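Fructose-bisphosphate aldolase (Slackia heliotrinireducens, PDB 4MOZ) is an aldolase of the DeoC/LacD family, built as a closed barrel of parallel strands ringed by helices. Local coordinates at residues T34-L39 against Q258-G263; H67-A72 against V97-K102; L86-A91 against L129-N134. All blocks are in the same frame, centred on the assembly; numbering follows the deposited sequence.

Contact 1: T34-L39 against Q258-G263; sequences TGRLML and QIYIGG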
ATOM      1  N   THR C  34      39.907 -12.299   3.132  1.00 26.64           N
ATOM      2  CA  THR C  34      40.575 -12.291   1.831  1.00 26.28           C
ATOM      3  C   THR C  34      40.113 -11.176   0.894  1.00 29.19           C
ATOM      4  O   THR C  34      40.823 -10.825  -0.046  1.00 33.13           O
ATOM      5  CB  THR C  34      40.392 -13.623   1.077  1.00 27.71           C
ATOM      6  OG1 THR C  34      39.061 -13.704   0.547  1.00 27.95           O
ATOM      7  CG2 THR C  34      40.680 -14.818   1.985  1.00 28.73           C
ATOM      8  N   GLY C  35      38.920 -10.641   1.131  1.00 29.19           N
ATOM      9  CA  GLY C  35      38.311  -9.677   0.212  1.00 29.13           C
ATOM     10  C   GLY C  35      37.564 -10.359  -0.923  1.00 30.17           C
ATOM     11  O   GLY C  35      37.006  -9.694  -1.794  1.00 33.04           O
ATOM     12  N   ARG C  36      37.552 -11.689  -0.912  1.00 30.18           N
ATOM     13  CA  ARG C  36      36.872 -12.482  -1.937  1.00 30.46           C
ATOM     14  C   ARG C  36      35.674 -13.204  -1.325  1.00 29.68           C
ATOM     15  O   ARG C  36      35.752 -13.700  -0.200  1.00 29.17           O
ATOM     16  CB  ARG C  36      37.834 -13.507  -2.546  1.00 30.99           C
ATOM     17  CG  ARG C  36      39.016 -12.917  -3.303  1.00 31.70           C
ATOM     18  CD  ARG C  36      38.851 -13.059  -4.808  1.00 34.95           C
ATOM     19  NE  ARG C  36      40.088 -12.722  -5.513  1.00 36.99           N
ATOM     20  CZ  ARG C  36      41.029 -13.597  -5.866  1.00 35.34           C
ATOM     21  NH1 ARG C  36      40.894 -14.892  -5.599  1.00 35.32           N
ATOM     22  NH2 ARG C  36      42.112 -13.169  -6.497  1.00 34.04           N
ATOM     23  N   LEU C  37      34.571 -13.276  -2.063  1.00 27.72           N
ATOM     24  CA  LEU C  37      33.364 -13.897  -1.527  1.00 28.09           C
ATOM     25  C   LEU C  37      33.066 -15.256  -2.142  1.00 27.24           C
ATOM     26  O   LEU C  37      32.747 -15.354  -3.332  1.00 27.90           O
ATOM     27  CB  LEU C  37      32.144 -12.974  -1.673  1.00 28.08           C
ATOM     28  CG  LEU C  37      30.818 -13.493  -1.091  1.00 26.15           C
ATOM     29  CD1 LEU C  37      30.879 -13.596   0.427  1.00 26.04           C
ATOM     30  CD2 LEU C  37      29.649 -12.619  -1.519  1.00 25.90           C
HETATM   31  N   MSE C  38      33.175 -16.295  -1.319  1.00 26.25           N
HETATM   32  CA  MSE C  38      32.720 -17.633  -1.684  1.00 28.01           C
HETATM   33  C   MSE C  38      31.345 -17.819  -1.056  1.00 26.99           C
HETATM   34  O   MSE C  38      31.230 -17.997   0.158  1.00 27.13           O
HETATM   35  CB  MSE C  38      33.704 -18.703  -1.190  1.00 28.13           C
HETATM   36  CG  MSE C  38      33.464 -20.104  -1.746  1.00 30.37           C
HETATM   37 SE   MSE C  38      31.792 -20.924  -1.123  1.00 36.70          SE
HETATM   38  CE  MSE C  38      32.096 -22.756  -1.742  1.00 34.39           C
ATOM     39  N   LEU C  39      30.306 -17.757  -1.885  1.00 25.95           N
ATOM     40  CA  LEU C  39      28.925 -17.843  -1.414  1.00 26.42           C
ATOM     41  C   LEU C  39      28.307 -19.208  -1.713  1.00 25.84           C
ATOM     42  O   LEU C  39      28.241 -19.635  -2.870  1.00 26.99           O
ATOM     43  CB  LEU C  39      28.076 -16.714  -2.021  1.00 26.98           C
ATOM     44  CG  LEU C  39      26.611 -16.593  -1.567  1.00 28.06           C
ATOM     45  CD1 LEU C  39      26.175 -15.138  -1.496  1.00 28.02           C
ATOM     46  CD2 LEU C  39      25.658 -17.398  -2.448  1.00 26.53           C
ATOM     47  N   GLN C 258      36.875 -16.380 -14.412  1.00 27.82           N
ATOM     48  CA  GLN C 258      36.016 -15.282 -13.975  1.00 29.77           C
ATOM     49  C   GLN C 258      36.749 -14.325 -13.039  1.00 30.89           C
ATOM     50  O   GLN C 258      36.573 -13.111 -13.131  1.00 30.98           O
ATOM     51  CB  GLN C 258      34.742 -15.815 -13.311  1.00 28.28           C
ATOM     52  CG  GLN C 258      33.728 -16.383 -14.297  1.00 28.82           C
ATOM     53  CD  GLN C 258      32.655 -17.238 -13.644  1.00 30.64           C
ATOM     54  OE1 GLN C 258      32.618 -17.397 -12.417  1.00 33.49           O
ATOM     55  NE2 GLN C 258      31.773 -17.800 -14.465  1.00 29.37           N
ATOM     56  N   ILE C 259      37.575 -14.873 -12.151  1.00 29.97           N
ATOM     57  CA  ILE C 259      38.342 -14.056 -11.219  1.00 29.18           C
ATOM     58  C   ILE C 259      39.476 -13.322 -11.936  1.00 32.66           C
ATOM     59  O   ILE C 259      39.544 -12.094 -11.896  1.00 33.06           O
ATOM     60  CB  ILE C 259      38.908 -14.884 -10.043  1.00 29.61           C
ATOM     61  CG1 ILE C 259      37.769 -15.468  -9.198  1.00 30.24           C
ATOM     62  CG2 ILE C 259      39.831 -14.025  -9.181  1.00 29.65           C
ATOM     63  CD1 ILE C 259      38.200 -16.530  -8.206  1.00 31.15           C
ATOM     64  N   TYR C 260      40.348 -14.072 -12.603  1.00 33.00           N
ATOM     65  CA  TYR C 260      41.606 -13.517 -13.094  1.00 34.64           C
ATOM     66  C   TYR C 260      41.496 -12.852 -14.464  1.00 34.44           C
ATOM     67  O   TYR C 260      42.270 -11.952 -14.771  1.00 36.19           O
ATOM     68  CB  TYR C 260      42.736 -14.559 -13.018  1.00 36.30           C
ATOM     69  CG  TYR C 260      42.981 -15.034 -11.593  1.00 36.74           C
ATOM     70  CD1 TYR C 260      43.677 -14.236 -10.678  1.00 36.85           C
ATOM     71  CD2 TYR C 260      42.485 -16.264 -11.148  1.00 36.30           C
ATOM     72  CE1 TYR C 260      43.884 -14.657  -9.369  1.00 38.14           C
ATOM     73  CE2 TYR C 260      42.687 -16.694  -9.842  1.00 35.76           C
ATOM     74  CZ  TYR C 260      43.386 -15.890  -8.956  1.00 37.36           C
ATOM     75  OH  TYR C 260      43.588 -16.312  -7.659  1.00 40.24           O
ATOM     76  N   ILE C 261      40.522 -13.272 -15.267  1.00 35.31           N
ATOM     77  CA  ILE C 261      40.258 -12.618 -16.549  1.00 35.08           C
ATOM     78  C   ILE C 261      39.044 -11.688 -16.441  1.00 34.55           C
ATOM     79  O   ILE C 261      39.080 -10.548 -16.918  1.00 34.20           O
ATOM     80  CB  ILE C 261      40.076 -13.640 -17.700  1.00 35.89           C
ATOM     81  CG1 ILE C 261      41.339 -14.503 -17.849  1.00 37.75           C
ATOM     82  CG2 ILE C 261      39.744 -12.929 -19.009  1.00 35.29           C
ATOM     83  CD1 ILE C 261      41.163 -15.746 -18.701  1.00 38.58           C
ATOM     84  N   GLY C 262      37.983 -12.171 -15.799  1.00 32.94           N
ATOM     85  CA  GLY C 262      36.720 -11.434 -15.719  1.00 30.59           C
ATOM     86  C   GLY C 262      36.636 -10.395 -14.616  1.00 29.06           C
ATOM     87  O   GLY C 262      35.695  -9.604 -14.579  1.00 29.90           O
ATOM     88  N   GLY C 263      37.607 -10.405 -13.707  1.00 30.05           N
ATOM     89  CA  GLY C 263      37.653  -9.431 -12.617  1.00 29.97           C
ATOM     90  C   GLY C 263      36.650  -9.648 -11.492  1.00 28.53           C
ATOM     91  O   GLY C 263      36.390  -8.731 -10.708  1.00 27.15           O
TER
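Ile259, in the last turn of helix 248-260, presents its CG2 methyl to the guanidinium of Arg36, which sits just before strand 37-41. The methyl stands 3.5 Å above the guanidinium plane, over its centre, and lies 3.6 Å from Arg36 CZ. CG2 is the branch anti to the backbone N of Ile259, while CG1 runs beside that N and brings CD1 to the margin of the same group. Arg36 reaches this methyl through a bend at its second torsion (chi2 -106°), after which the chain extends.

Tyr260 follows and comes in from the edge: its OH lies near the guanidinium plane, 3.7 Å from Arg36 NH2. The two planes are 85° apart, almost perpendicular. Ile259 CG2 is also 3.8 Å above the tyrosine ring, over its centre, and so lies against both flat groups.

On the arginine side, Thr34 OG1 accepts from Arg36 N at 2.9 Å, an ST turn immediately before the strand. The polar ends look to the helix 278-294 region: Arg36 NH1 bonds Thr292 O and Tyr260 OH bonds Asp295 OD1, with a long, weak ion pair from Arg36 NH2 to that same carboxylate oxygen. The residue leading into the first barrel strand and the final turn of helix 248-260 thus meet by a methyl on one face of a charged group and a hydroxyl near its edge. The polar needs of that group are met, at least in part, by a third element; Asp295 would probably favour the positive charge lying beside it.

Contact 2: H67-A72 against V97-K102; sequences HLFKIA and VNYLVK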
ATOM      1  N   HIS C  67      21.261 -31.517   5.218  1.00 26.63           N
ATOM      2  CA  HIS C  67      22.356 -31.671   4.259  1.00 27.69           C
ATOM      3  C   HIS C  67      23.062 -30.364   3.986  1.00 28.22           C
ATOM      4  O   HIS C  67      24.298 -30.306   4.008  1.00 28.08           O
ATOM      5  CB  HIS C  67      21.792 -32.260   2.971  1.00 26.98           C
ATOM      6  CG  HIS C  67      22.831 -32.637   1.942  1.00 29.67           C
ATOM      7  ND1 HIS C  67      23.791 -33.552   2.177  1.00 30.91           N
ATOM      8  CD2 HIS C  67      22.998 -32.221   0.620  1.00 28.89           C
ATOM      9  CE1 HIS C  67      24.548 -33.696   1.073  1.00 31.53           C
ATOM     10  NE2 HIS C  67      24.057 -32.883   0.119  1.00 30.23           N
ATOM     11  N   LEU C  68      22.289 -29.303   3.749  1.00 26.94           N
ATOM     12  CA  LEU C  68      22.848 -27.985   3.438  1.00 27.28           C
ATOM     13  C   LEU C  68      23.701 -27.445   4.581  1.00 27.76           C
ATOM     14  O   LEU C  68      24.773 -26.882   4.355  1.00 28.19           O
ATOM     15  CB  LEU C  68      21.738 -26.988   3.086  1.00 25.67           C
ATOM     16  CG  LEU C  68      20.739 -27.402   1.994  1.00 26.16           C
ATOM     17  CD1 LEU C  68      19.583 -26.419   1.906  1.00 26.00           C
ATOM     18  CD2 LEU C  68      21.416 -27.552   0.641  1.00 26.20           C
ATOM     19  N   PHE C  69      23.228 -27.629   5.808  1.00 27.51           N
ATOM     20  CA  PHE C  69      23.935 -27.121   6.979  1.00 28.74           C
ATOM     21  C   PHE C  69      25.170 -27.954   7.317  1.00 29.70           C
ATOM     22  O   PHE C  69      26.164 -27.419   7.814  1.00 31.08           O
ATOM     23  CB  PHE C  69      22.987 -27.008   8.171  1.00 27.48           C
ATOM     24  CG  PHE C  69      21.977 -25.898   8.032  1.00 27.92           C
ATOM     25  CD1 PHE C  69      20.780 -26.104   7.341  1.00 25.34           C
ATOM     26  CD2 PHE C  69      22.225 -24.641   8.581  1.00 26.53           C
ATOM     27  CE1 PHE C  69      19.852 -25.082   7.204  1.00 26.02           C
ATOM     28  CE2 PHE C  69      21.300 -23.619   8.450  1.00 27.02           C
ATOM     29  CZ  PHE C  69      20.111 -23.838   7.762  1.00 27.93           C
ATOM     30  N   LYS C  70      25.107 -29.254   7.033  1.00 29.77           N
ATOM     31  CA  LYS C  70      26.251 -30.143   7.205  1.00 29.78           C
ATOM     32  C   LYS C  70      27.375 -29.758   6.243  1.00 27.57           C
ATOM     33  O   LYS C  70      28.543 -29.745   6.627  1.00 26.97           O
ATOM     34  CB  LYS C  70      25.851 -31.604   6.985  1.00 29.46           C
ATOM     35  CG  LYS C  70      24.972 -32.207   8.073  1.00 31.02           C
ATOM     36  CD  LYS C  70      24.704 -33.674   7.758  1.00 34.72           C
ATOM     37  CE  LYS C  70      23.617 -34.272   8.636  1.00 36.68           C
ATOM     38  NZ  LYS C  70      24.122 -34.635   9.983  1.00 42.47           N
ATOM     39  N   ILE C  71      27.005 -29.444   5.001  1.00 27.53           N
ATOM     40  CA  ILE C  71      27.953 -28.992   3.981  1.00 26.77           C
ATOM     41  C   ILE C  71      28.621 -27.682   4.398  1.00 26.71           C
ATOM     42  O   ILE C  71      29.844 -27.563   4.354  1.00 27.94           O
ATOM     43  CB  ILE C  71      27.280 -28.824   2.602  1.00 24.71           C
ATOM     44  CG1 ILE C  71      26.809 -30.180   2.068  1.00 25.22           C
ATOM     45  CG2 ILE C  71      28.247 -28.195   1.610  1.00 25.05           C
ATOM     46  CD1 ILE C  71      25.831 -30.087   0.914  1.00 25.64           C
ATOM     47  N   ALA C  72      27.815 -26.711   4.812  1.00 25.35           N
ATOM     48  CA  ALA C  72      28.323 -25.416   5.250  1.00 26.85           C
ATOM     49  C   ALA C  72      29.276 -25.548   6.435  1.00 28.75           C
ATOM     50  O   ALA C  72      30.239 -24.786   6.553  1.00 31.17           O
ATOM     51  CB  ALA C  72      27.168 -24.493   5.604  1.00 23.91           C
ATOM     52  N   VAL C  97      28.819 -20.789  11.325  1.00 31.28           N
ATOM     53  CA  VAL C  97      28.664 -20.532   9.904  1.00 28.35           C
ATOM     54  C   VAL C  97      28.349 -19.042   9.791  1.00 27.86           C
ATOM     55  O   VAL C  97      27.646 -18.485  10.642  1.00 24.75           O
ATOM     56  CB  VAL C  97      27.504 -21.363   9.296  1.00 27.97           C
ATOM     57  CG1 VAL C  97      27.313 -21.050   7.818  1.00 24.57           C
ATOM     58  CG2 VAL C  97      27.740 -22.856   9.481  1.00 27.18           C
ATOM     59  N   ASN C  98      28.897 -18.397   8.767  1.00 26.90           N
ATOM     60  CA  ASN C  98      28.535 -17.021   8.463  1.00 28.32           C
ATOM     61  C   ASN C  98      27.265 -17.040   7.625  1.00 28.29           C
ATOM     62  O   ASN C  98      27.293 -17.435   6.455  1.00 30.96           O
ATOM     63  CB  ASN C  98      29.663 -16.300   7.717  1.00 28.87           C
ATOM     64  CG  ASN C  98      30.975 -16.295   8.484  1.00 28.68           C
ATOM     65  OD1 ASN C  98      31.009 -16.034   9.686  1.00 30.98           O
ATOM     66  ND2 ASN C  98      32.066 -16.568   7.783  1.00 23.90           N
ATOM     67  N   TYR C  99      26.152 -16.629   8.230  1.00 28.17           N
ATOM     68  CA  TYR C  99      24.852 -16.655   7.556  1.00 26.89           C
ATOM     69  C   TYR C  99      24.531 -15.358   6.827  1.00 25.44           C
ATOM     70  O   TYR C  99      24.702 -14.261   7.368  1.00 23.95           O
ATOM     71  CB  TYR C  99      23.725 -17.003   8.537  1.00 25.41           C
ATOM     72  CG  TYR C  99      23.795 -18.425   9.053  1.00 25.44           C
ATOM     73  CD1 TYR C  99      23.413 -19.502   8.244  1.00 23.12           C
ATOM     74  CD2 TYR C  99      24.243 -18.695  10.349  1.00 24.52           C
ATOM     75  CE1 TYR C  99      23.482 -20.803   8.713  1.00 24.93           C
ATOM     76  CE2 TYR C  99      24.313 -19.994  10.830  1.00 23.73           C
ATOM     77  CZ  TYR C  99      23.932 -21.045  10.010  1.00 26.14           C
ATOM     78  OH  TYR C  99      24.000 -22.338  10.482  1.00 26.28           O
ATOM     79  N   LEU C 100      24.079 -15.510   5.584  1.00 23.26           N
ATOM     80  CA  LEU C 100      23.532 -14.414   4.807  1.00 24.22           C
ATOM     81  C   LEU C 100      22.045 -14.698   4.612  1.00 24.67           C
ATOM     82  O   LEU C 100      21.673 -15.689   3.966  1.00 24.37           O
ATOM     83  CB  LEU C 100      24.230 -14.316   3.454  1.00 23.06           C
ATOM     84  CG  LEU C 100      23.948 -13.059   2.626  1.00 23.57           C
ATOM     85  CD1 LEU C 100      25.064 -12.046   2.810  1.00 22.34           C
ATOM     86  CD2 LEU C 100      23.817 -13.415   1.157  1.00 24.33           C
ATOM     87  N   VAL C 101      21.198 -13.840   5.177  1.00 23.31           N
ATOM     88  CA  VAL C 101      19.751 -14.035   5.102  1.00 24.45           C
ATOM     89  C   VAL C 101      19.187 -13.501   3.785  1.00 24.85           C
ATOM     90  O   VAL C 101      19.234 -12.296   3.508  1.00 24.87           O
ATOM     91  CB  VAL C 101      19.019 -13.412   6.308  1.00 24.58           C
ATOM     92  CG1 VAL C 101      17.516 -13.649   6.204  1.00 25.11           C
ATOM     93  CG2 VAL C 101      19.557 -13.995   7.610  1.00 22.59           C
ATOM     94  N   LYS C 102      18.667 -14.418   2.974  1.00 23.97           N
ATOM     95  CA  LYS C 102      18.050 -14.066   1.706  1.00 25.37           C
ATOM     96  C   LYS C 102      16.656 -13.499   1.968  1.00 24.78           C
ATOM     97  O   LYS C 102      15.740 -14.228   2.343  1.00 25.82           O
ATOM     98  CB  LYS C 102      18.010 -15.285   0.775  1.00 24.20           C
ATOM     99  CG  LYS C 102      17.425 -15.026  -0.607  1.00 25.55           C
ATOM    100  CD  LYS C 102      18.158 -13.912  -1.340  1.00 26.18           C
ATOM    101  CE  LYS C 102      18.003 -14.047  -2.845  1.00 27.03           C
ATOM    102  NZ  LYS C 102      16.589 -13.849  -3.273  1.00 27.97           N
TER
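The Phe69 and Tyr99 side chains cross at about a right angle, with Tyr99 CZ and OH at the edge of the Phe69 ring. Tyr99 CZ lies in the Phe69 plane, and Tyr99 OH is 3.5 Å from Phe69 CD2. Alongside this, Phe69 CE2 and Tyr99 CE1 make an apolar contact at 3.6 Å. One face of the Tyr99 ring is covered by Val97 CB, 3.6 Å above the plane and offset toward the rim; the Phe69 ring stacks with Tyr90.

Phe69 on helix 66-74 thus meets Tyr99 on strand 99-102, the third strand of the closed eight-stranded parallel barrel of the TIM-barrel fold. Strand 79-82 lies between strands 37-41 and 99-102, and its Met80 touches Phe69, Ala72, Val97 and Tyr99 alike, consistent with helix 66-74 lying over strand 79-82 and reaching the edge of its neighbour.

At a second point of touch, of similar area, Ala72 CB meets Val97 CG1 at 4.1 Å, where the backbones come closest, with the CA atoms of Ala72 and Val97 6.8 Å apart. CG1 is the valine branch anti to its backbone N (chi1 178°). Tyr99 OH, at the Phe69 edge, also hydrogen-bonds to Tyr94 O.

Contact 3: L86-A91 against L129-N134; sequences LIARYA and LAMRDN
Met131, a selenomethionine, reaches Ala88 with its side chain running away from its own backbone: CG is anti to the backbone N (chi1 -158°), the second torsion is also extended (chi2 165°), and the bend comes only at chi3, 132°. The extension carries the selenium across to helix 84-90, where Met131 SE lies 3.8 Å from Ala88 CB. The contact rests on this pair. Beyond the selenium, the modelled methyl CE lies near Ile87, but its separation from Ile87 CG2 is too short to be trusted, so the exact placing of the methyl is doubtful. Ile87 and Met131 cross at about a right angle, and the nearest backbone pair, the CA atoms of Ala88 and Met131, is 7.8 Å apart, a gap that this single long side chain spans. All three touching residues, Ile87, Ala88 and Met131, are buried.

A second subunit borders helix 84-90: Arg89 forms a salt bridge with Asp207 of that neighbouring subunit, and Ala88 packs on its Asp14. Ile87 in turn rests on Tyr99 and Val101 of strand 99-102. Helices 84-90 and 125-132 follow barrel strands 79-82 and 99-102 respectively, and their side-by-side packing belongs to the outer helical layer of a TIM barrel.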
ATOM      1  N   LEU C  86      14.501 -21.000   7.209  1.00 24.30           N
ATOM      2  CA  LEU C  86      15.387 -22.143   7.040  1.00 24.65           C
ATOM      3  C   LEU C  86      16.555 -22.070   8.020  1.00 25.25           C
ATOM      4  O   LEU C  86      16.835 -23.035   8.742  1.00 24.44           O
ATOM      5  CB  LEU C  86      15.898 -22.203   5.599  1.00 25.03           C
ATOM      6  CG  LEU C  86      16.956 -23.255   5.254  1.00 26.03           C
ATOM      7  CD1 LEU C  86      16.365 -24.658   5.271  1.00 24.51           C
ATOM      8  CD2 LEU C  86      17.571 -22.943   3.900  1.00 28.01           C
ATOM      9  N   ILE C  87      17.218 -20.916   8.040  1.00 23.76           N
ATOM     10  CA  ILE C  87      18.304 -20.655   8.977  1.00 25.05           C
ATOM     11  C   ILE C  87      17.838 -20.800  10.437  1.00 27.23           C
ATOM     12  O   ILE C  87      18.526 -21.421  11.246  1.00 28.23           O
ATOM     13  CB  ILE C  87      18.961 -19.277   8.714  1.00 25.53           C
ATOM     14  CG1 ILE C  87      19.604 -19.250   7.319  1.00 24.75           C
ATOM     15  CG2 ILE C  87      20.014 -18.971   9.769  1.00 25.66           C
ATOM     16  CD1 ILE C  87      20.056 -17.874   6.853  1.00 24.99           C
ATOM     17  N   ALA C  88      16.659 -20.265  10.756  1.00 27.28           N
ATOM     18  CA  ALA C  88      16.119 -20.312  12.120  1.00 28.03           C
ATOM     19  C   ALA C  88      15.932 -21.734  12.663  1.00 26.93           C
ATOM     20  O   ALA C  88      16.098 -21.969  13.864  1.00 26.33           O
ATOM     21  CB  ALA C  88      14.806 -19.545  12.198  1.00 26.36           C
ATOM     22  N   ARG C  89      15.598 -22.673  11.781  1.00 26.68           N
ATOM     23  CA  ARG C  89      15.274 -24.036  12.205  1.00 28.50           C
ATOM     24  C   ARG C  89      16.507 -24.883  12.500  1.00 27.20           C
ATOM     25  O   ARG C  89      16.407 -25.899  13.184  1.00 28.16           O
ATOM     26  CB  ARG C  89      14.391 -24.753  11.174  1.00 31.26           C
ATOM     27  CG  ARG C  89      13.154 -23.986  10.724  1.00 37.68           C
ATOM     28  CD  ARG C  89      12.112 -23.816  11.817  1.00 41.49           C
ATOM     29  NE  ARG C  89      11.542 -25.085  12.268  1.00 42.66           N
ATOM     30  CZ  ARG C  89      10.527 -25.180  13.124  1.00 37.93           C
ATOM     31  NH1 ARG C  89       9.958 -24.084  13.606  1.00 33.76           N
ATOM     32  NH2 ARG C  89      10.075 -26.372  13.492  1.00 42.11           N
ATOM     33  N   TYR C  90      17.666 -24.459  11.994  1.00 27.15           N
ATOM     34  CA  TYR C  90      18.894 -25.247  12.121  1.00 26.84           C
ATOM     35  C   TYR C  90      20.076 -24.529  12.774  1.00 26.50           C
ATOM     36  O   TYR C  90      20.983 -25.188  13.286  1.00 26.69           O
ATOM     37  CB  TYR C  90      19.318 -25.778  10.752  1.00 25.59           C
ATOM     38  CG  TYR C  90      18.347 -26.766  10.145  1.00 26.97           C
ATOM     39  CD1 TYR C  90      18.463 -28.129  10.409  1.00 26.22           C
ATOM     40  CD2 TYR C  90      17.314 -26.337   9.305  1.00 26.76           C
ATOM     41  CE1 TYR C  90      17.584 -29.045   9.853  1.00 26.69           C
ATOM     42  CE2 TYR C  90      16.425 -27.243   8.748  1.00 27.16           C
ATOM     43  CZ  TYR C  90      16.566 -28.597   9.026  1.00 27.20           C
ATOM     44  OH  TYR C  90      15.694 -29.511   8.484  1.00 27.58           O
ATOM     45  N   ALA C  91      20.064 -23.196  12.756  1.00 26.16           N
ATOM     46  CA  ALA C  91      21.219 -22.389  13.179  1.00 25.92           C
ATOM     47  C   ALA C  91      21.742 -22.692  14.576  1.00 27.02           C
ATOM     48  O   ALA C  91      22.945 -22.588  14.810  1.00 28.53           O
ATOM     49  CB  ALA C  91      20.922 -20.900  13.045  1.00 26.90           C
ATOM     50  N   LEU C 129      17.368  -8.890  12.648  1.00 28.87           N
ATOM     51  CA  LEU C 129      18.084  -8.271  13.765  1.00 30.23           C
ATOM     52  C   LEU C 129      17.807  -8.978  15.087  1.00 32.05           C
ATOM     53  O   LEU C 129      18.714  -9.146  15.906  1.00 34.61           O
ATOM     54  CB  LEU C 129      17.704  -6.794  13.884  1.00 32.36           C
ATOM     55  CG  LEU C 129      18.527  -5.719  13.162  1.00 33.47           C
ATOM     56  CD1 LEU C 129      19.042  -6.165  11.798  1.00 32.60           C
ATOM     57  CD2 LEU C 129      17.730  -4.425  13.049  1.00 31.38           C
ATOM     58  N   ALA C 130      16.554  -9.388  15.283  1.00 32.53           N
ATOM     59  CA  ALA C 130      16.138 -10.108  16.486  1.00 33.89           C
ATOM     60  C   ALA C 130      16.840 -11.456  16.566  1.00 33.38           C
ATOM     61  O   ALA C 130      17.266 -11.890  17.637  1.00 34.08           O
ATOM     62  CB  ALA C 130      14.625 -10.292  16.501  1.00 33.83           C
HETATM   63  N   MSE C 131      16.966 -12.106  15.416  1.00 31.19           N
HETATM   64  CA  MSE C 131      17.621 -13.393  15.333  1.00 31.46           C
HETATM   65  C   MSE C 131      19.128 -13.264  15.596  1.00 32.34           C
HETATM   66  O   MSE C 131      19.708 -14.090  16.304  1.00 31.36           O
HETATM   67  CB  MSE C 131      17.344 -14.010  13.971  1.00 30.15           C
HETATM   68  CG  MSE C 131      17.493 -15.498  13.930  1.00 33.78           C
HETATM   69 SE   MSE C 131      16.692 -16.224  12.319  1.00 44.46          SE
HETATM   70  CE  MSE C 131      18.160 -17.343  11.792  1.00 40.23           C
ATOM     71  N   ARG C 132      19.739 -12.220  15.028  1.00 31.08           N
ATOM     72  CA  ARG C 132      21.141 -11.863  15.275  1.00 32.75           C
ATOM     73  C   ARG C 132      21.401 -11.650  16.767  1.00 33.00           C
ATOM     74  O   ARG C 132      22.409 -12.110  17.305  1.00 34.25           O
ATOM     75  CB  ARG C 132      21.518 -10.588  14.502  1.00 33.71           C
ATOM     76  CG  ARG C 132      22.918 -10.042  14.804  1.00 32.33           C
ATOM     77  CD  ARG C 132      23.027  -8.544  14.529  1.00 30.87           C
ATOM     78  NE  ARG C 132      22.095  -7.777  15.357  1.00 31.05           N
ATOM     79  CZ  ARG C 132      21.883  -6.465  15.262  1.00 34.41           C
ATOM     80  NH1 ARG C 132      22.531  -5.728  14.366  1.00 35.52           N
ATOM     81  NH2 ARG C 132      21.006  -5.884  16.073  1.00 36.49           N
ATOM     82  N   ASP C 133      20.485 -10.951  17.425  1.00 31.65           N
ATOM     83  CA  ASP C 133      20.615 -10.673  18.848  1.00 34.08           C
ATOM     84  C   ASP C 133      20.238 -11.879  19.711  1.00 35.00           C
ATOM     85  O   ASP C 133      20.454 -11.871  20.923  1.00 37.74           O
ATOM     86  CB  ASP C 133      19.795  -9.438  19.220  1.00 34.38           C
ATOM     87  CG  ASP C 133      20.302  -8.178  18.533  1.00 35.90           C
ATOM     88  OD1 ASP C 133      21.487  -8.134  18.129  1.00 36.78           O
ATOM     89  OD2 ASP C 133      19.512  -7.226  18.395  1.00 39.79           O
ATOM     90  N   ASN C 134      19.691 -12.915  19.077  1.00 34.01           N
ATOM     91  CA  ASN C 134      19.406 -14.179  19.758  1.00 34.09           C
ATOM     92  C   ASN C 134      20.553 -15.183  19.585  1.00 33.03           C
ATOM     93  O   ASN C 134      20.433 -16.349  19.958  1.00 37.39           O
ATOM     94  CB  ASN C 134      18.073 -14.768  19.275  1.00 33.92           C
ATOM     95  CG  ASN C 134      17.538 -15.853  20.197  1.00 35.55           C
ATOM     96  OD1 ASN C 134      17.745 -15.816  21.415  1.00 37.16           O
ATOM     97  ND2 ASN C 134      16.843 -16.828  19.618  1.00 31.11           N
TER

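All three contacts belong to one barrel but sample different depths. Contact 2 is buried and joins a helix to a strand; contact 3, also buried, joins two outer helices and lies by a second subunit; contact 1 is partly buried, with Tyr260 exposed. Contacts 2 and 3 are immediate neighbours, centres about 12 Å apart, and meet where Phe69 CZ packs 3.9 Å from Ile87 CA. Contacts 1 and 3 have centres about 28 Å apart, across the chain's centre, yet contact 1 touches contact 2 by side-chain packing, Leu39 CD1 to Leu100 CD2 at 3.9 Å. The chemistry follows: aromatic and aliphatic in contact 2, one selenomethionine in contact 3, an arginine in contact 1.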